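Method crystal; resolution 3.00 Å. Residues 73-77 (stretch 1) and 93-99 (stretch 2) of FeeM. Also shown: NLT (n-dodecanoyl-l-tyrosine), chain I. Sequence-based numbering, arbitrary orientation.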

ATOM      1  N   GLY A  73      -5.119  -5.932  14.757  1.00 40.37           N
ATOM      2  CA  GLY A  73      -4.256  -4.767  14.644  1.00 40.36           C
ATOM      3  C   GLY A  73      -3.799  -4.486  13.226  1.00 40.43           C
ATOM      4  O   GLY A  73      -4.502  -4.802  12.258  1.00 40.54           O
ATOM      5  N   LEU A  74      -2.625  -3.867  13.108  1.00 40.36           N
ATOM      6  CA  LEU A  74      -1.997  -3.600  11.813  1.00 40.30           C
ATOM      7  C   LEU A  74      -0.554  -4.131  11.846  1.00 40.40           C
ATOM      8  O   LEU A  74       0.038  -4.216  12.927  1.00 40.52           O
ATOM      9  CB  LEU A  74      -2.007  -2.095  11.528  1.00 40.25           C
ATOM     10  CG  LEU A  74      -3.372  -1.385  11.471  1.00 40.23           C
ATOM     11  CD1 LEU A  74      -3.198   0.093  11.248  1.00 40.12           C
ATOM     12  CD2 LEU A  74      -4.261  -1.970  10.398  1.00 40.21           C
ATOM     13  N   PRO A  75       0.005  -4.536  10.691  1.00 40.37           N
ATOM     14  CA  PRO A  75       1.417  -4.969  10.631  1.00 40.32           C
ATOM     15  C   PRO A  75       2.376  -3.921  11.177  1.00 40.39           C
ATOM     16  O   PRO A  75       3.414  -4.290  11.718  1.00 40.53           O
ATOM     17  CB  PRO A  75       1.657  -5.167   9.147  1.00 40.23           C
ATOM     18  CG  PRO A  75       0.352  -5.502   8.615  1.00 40.36           C
ATOM     19  CD  PRO A  75      -0.667  -4.708   9.395  1.00 40.36           C
ATOM     20  N   MET A  76       1.999  -2.642  11.064  1.00 40.45           N
ATOM     21  CA  MET A  76       2.745  -1.515  11.638  1.00 40.47           C
ATOM     22  C   MET A  76       3.021  -1.656  13.131  1.00 40.50           C
ATOM     23  O   MET A  76       4.025  -1.146  13.621  1.00 40.67           O
ATOM     24  CB  MET A  76       1.963  -0.229  11.440  1.00 40.46           C
ATOM     25  CG  MET A  76       2.461   0.639  10.342  1.00 40.53           C
ATOM     26  SD  MET A  76       1.300   1.933  10.040  1.00 39.95           S
ATOM     27  CE  MET A  76       2.320   3.272  10.085  1.00 39.95           C
ATOM     28  N   ASP A  77       2.117  -2.337  13.846  1.00 40.42           N
ATOM     29  CA  ASP A  77       2.155  -2.429  15.314  1.00 40.39           C
ATOM     30  C   ASP A  77       3.477  -2.929  15.900  1.00 40.40           C
ATOM     31  O   ASP A  77       3.852  -2.540  17.006  1.00 40.39           O
ATOM     32  CB  ASP A  77       1.004  -3.301  15.832  1.00 40.45           C
ATOM     33  CG  ASP A  77      -0.356  -2.657  15.637  1.00 40.41           C
ATOM     34  OD1 ASP A  77      -0.425  -1.579  15.009  1.00 40.24           O
ATOM     35  OD2 ASP A  77      -1.416  -3.160  16.080  1.00 40.63           O
ATOM     36  N   LYS A  93     -10.781   5.532  12.788  1.00 39.96           N
ATOM     37  CA  LYS A  93     -10.686   4.423  11.869  1.00 39.97           C
ATOM     38  C   LYS A  93      -9.354   4.490  11.142  1.00 40.03           C
ATOM     39  O   LYS A  93      -9.081   5.438  10.407  1.00 40.16           O
ATOM     40  CB  LYS A  93     -11.853   4.428  10.879  1.00 39.95           C
ATOM     41  CG  LYS A  93     -12.112   3.075  10.253  1.00 39.90           C
ATOM     42  CD  LYS A  93     -13.416   3.038   9.515  1.00 39.82           C
ATOM     43  CE  LYS A  93     -13.548   1.729   8.774  1.00 40.07           C
ATOM     44  NZ  LYS A  93     -14.832   1.042   9.046  1.00 40.65           N
ATOM     45  N   LEU A  94      -8.501   3.510  11.402  1.00 40.06           N
ATOM     46  CA  LEU A  94      -7.213   3.424  10.728  1.00 40.04           C
ATOM     47  C   LEU A  94      -7.180   2.260   9.760  1.00 40.04           C
ATOM     48  O   LEU A  94      -7.930   1.291   9.902  1.00 40.02           O
ATOM     49  CB  LEU A  94      -6.069   3.288  11.737  1.00 40.01           C
ATOM     50  CG  LEU A  94      -6.087   4.168  12.978  1.00 39.94           C
ATOM     51  CD1 LEU A  94      -4.971   3.751  13.908  1.00 40.12           C
ATOM     52  CD2 LEU A  94      -5.963   5.633  12.611  1.00 39.89           C
ATOM     53  N   ALA A  95      -6.318   2.374   8.759  1.00 40.09           N
ATOM     54  CA  ALA A  95      -6.079   1.302   7.811  1.00 40.14           C
ATOM     55  C   ALA A  95      -4.679   1.441   7.272  1.00 40.21           C
ATOM     56  O   ALA A  95      -4.201   2.551   7.051  1.00 40.30           O
ATOM     57  CB  ALA A  95      -7.084   1.347   6.689  1.00 40.16           C
ATOM     58  N   GLU A  96      -4.000   0.320   7.101  1.00 40.28           N
ATOM     59  CA  GLU A  96      -2.648   0.348   6.586  1.00 40.38           C
ATOM     60  C   GLU A  96      -2.635  -0.177   5.167  1.00 40.39           C
ATOM     61  O   GLU A  96      -3.185  -1.245   4.888  1.00 40.52           O
ATOM     62  CB  GLU A  96      -1.705  -0.457   7.482  1.00 40.35           C
ATOM     63  CG  GLU A  96      -0.398  -0.828   6.805  1.00 40.94           C
ATOM     64  CD  GLU A  96       0.746  -1.129   7.773  1.00 41.75           C
ATOM     65  OE1 GLU A  96       1.920  -0.896   7.385  1.00 42.16           O
ATOM     66  OE2 GLU A  96       0.489  -1.622   8.899  1.00 41.57           O
ATOM     67  N   VAL A  97      -2.052   0.602   4.258  1.00 40.37           N
ATOM     68  CA  VAL A  97      -1.863   0.164   2.883  1.00 40.30           C
ATOM     69  C   VAL A  97      -0.567  -0.626   2.810  1.00 40.42           C
ATOM     70  O   VAL A  97       0.506  -0.134   3.191  1.00 40.54           O
ATOM     71  CB  VAL A  97      -1.827   1.340   1.899  1.00 40.23           C
ATOM     72  CG1 VAL A  97      -1.923   0.838   0.501  1.00 40.25           C
ATOM     73  CG2 VAL A  97      -2.961   2.294   2.178  1.00 40.04           C
ATOM     74  N   VAL A  98      -0.664  -1.837   2.284  1.00 40.43           N
ATOM     75  CA  VAL A  98       0.366  -2.831   2.480  1.00 40.31           C
ATOM     76  C   VAL A  98       0.575  -3.715   1.207  1.00 40.32           C
ATOM     77  O   VAL A  98      -0.289  -3.747   0.321  1.00 40.21           O
ATOM     78  CB  VAL A  98      -0.015  -3.659   3.737  1.00 40.21           C
ATOM     79  CG1 VAL A  98      -0.389  -5.087   3.397  1.00 40.45           C
ATOM     80  CG2 VAL A  98       1.047  -3.584   4.767  1.00 40.11           C
ATOM     81  N   GLN A  99       1.745  -4.372   1.119  1.00 40.24           N
ATOM     82  CA  GLN A  99       2.078  -5.325   0.029  1.00 40.21           C
ATOM     83  C   GLN A  99       1.939  -4.736  -1.385  1.00 40.24           C
ATOM     84  O   GLN A  99       1.415  -5.383  -2.301  1.00 40.20           O
ATOM     85  CB  GLN A  99       1.294  -6.649   0.156  1.00 40.09           C
ATOM     86  CG  GLN A  99       1.524  -7.421   1.450  1.00 40.30           C
ATOM     87  CD  GLN A  99       2.726  -8.368   1.399  1.00 40.80           C
ATOM     88  OE1 GLN A  99       3.836  -8.001   1.806  1.00 40.82           O
ATOM     89  NE2 GLN A  99       2.496  -9.592   0.946  1.00 40.80           N
TER
HETATM   90  N   NLT I 400       5.399  -1.222   2.358  1.00 41.30           N
HETATM   91  C1  NLT I 400       4.726  -0.884   1.252  1.00 41.25           C
HETATM   92  OL  NLT I 400       4.422  -1.681   0.371  1.00 41.83           O
HETATM   93  C2  NLT I 400       4.364   0.587   1.121  1.00 41.04           C
HETATM   94  C3  NLT I 400       2.924   0.806   0.637  1.00 40.69           C
HETATM   95  C4  NLT I 400       2.746   2.190  -0.008  1.00 40.47           C
HETATM   96  C5  NLT I 400       1.314   2.393  -0.515  1.00 40.17           C
HETATM   97  C6  NLT I 400       0.996   3.854  -0.833  1.00 39.76           C
HETATM   98  C7  NLT I 400      -0.509   4.086  -0.983  1.00 39.86           C
HETATM   99  C8  NLT I 400      -0.797   5.376  -1.742  1.00 40.29           C
HETATM  100  C9  NLT I 400      -2.297   5.684  -1.858  1.00 41.18           C
HETATM  101  C10 NLT I 400      -2.504   7.185  -1.668  1.00 41.95           C
HETATM  102  C11 NLT I 400      -3.969   7.623  -1.636  1.00 41.97           C
HETATM  103  C12 NLT I 400      -4.056   9.147  -1.738  1.00 41.88           C
HETATM  104  CA  NLT I 400       5.941  -2.555   2.630  1.00 41.48           C
HETATM  105  CB  NLT I 400       6.681  -2.558   3.964  1.00 41.31           C
HETATM  106  CG  NLT I 400       8.131  -2.159   3.795  1.00 40.55           C
HETATM  107  CD2 NLT I 400       8.974  -2.898   2.975  1.00 39.54           C
HETATM  108  CE2 NLT I 400      10.298  -2.527   2.825  1.00 39.17           C
HETATM  109  CZ  NLT I 400      10.785  -1.429   3.507  1.00 39.63           C
HETATM  110  CE1 NLT I 400       9.946  -0.683   4.324  1.00 39.76           C
HETATM  111  CD1 NLT I 400       8.619  -1.049   4.471  1.00 39.72           C
HETATM  112  OH  NLT I 400      12.054  -1.079   3.364  1.00 39.84           O
HETATM  113  C   NLT I 400       4.871  -3.602   2.726  1.00 41.92           C
HETATM  114  O   NLT I 400       3.783  -3.286   3.253  1.00 42.23           O
HETATM  115  O2  NLT I 400       5.101  -4.756   2.281  1.00 42.22           O

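Residues 94-99 belong to a β-strand that continues beyond this stretch. Most of its residues have extended phi/psi values, but Q99, at 55°/42°, departs from them. The 73-77 segment, by contrast, is compact: L74 to D77 make a type I β turn, closed by a backbone hydrogen bond from D77 N to L74 O (2.9 Å). A second, weak hydrogen bond runs from L74 N to D77 OD2 (3.3 Å), so that the aspartate returns to the start of the turn through its side chain as well as its main chain. G73, immediately before the turn, has a phi of 72°, a value that favours glycine, and a β-carbon at this position would lie only 2.5 Å from D77 OD2.

The turn and the strand do not pair through their backbones. The nearest CA atoms, those of L74 and E96, are 6.6 Å apart, and the space between is bridged by side chains. The contact is modest, burying 267 Å² summed over both sides, and E96 contributes the largest share. Along the strand the side chains alternate in the usual way: the CA-to-CB bonds of L94, E96 and V98 point toward the turn, whereas that of A95 points away.

The central interaction is a hydrogen bond from the backbone amide of M76 to the carboxylate of E96, with M76 N and E96 OE2 separated by 2.8 Å and an N-H...acceptor angle of 143°. E96 reaches the turn with chi1 and chi2 both in the t range, an extended conformation that carries its carboxylate well away from its own backbone. The amide of M76 lies within the turn and is not used by the bond that closes it, which leaves it available to a side-chain acceptor. The other carboxylate oxygen, OE1, is hydrogen-bonded elsewhere in the structure, so both oxygens of this buried acidic group are satisfied.

Carbon atoms of the turn crowd around the same oxygen. P75 CD and M76 CB each approach E96 OE2 to 3.3 Å, and L74 CB lies 3.7 Å from it. P75 N is also near, at 3.5 Å from E96 OE2, but a proline nitrogen within the chain has no hydrogen to donate, and this approach is simply packing.

Apolar contacts lie to either side of E96 along the strand. L74, in the mt rotamer, places CD1 4.3 Å from L94 CB, while P75 CG comes within 4.4 Å of V98 CG2. Both are loose van der Waals contacts between buried residues, and they extend the interface beyond the single polar anchor.

The V98-Q99 part of the strand also meets the bound n-dodecanoyl-L-tyrosine. Q99 N donates a hydrogen bond to O of the ligand (3.1 Å, 164°), and V98 CG2 lies 3.1 Å from that same ligand atom. V98 CG2 therefore touches both P75 and the ligand, linking the turn to the binding site through one methyl group.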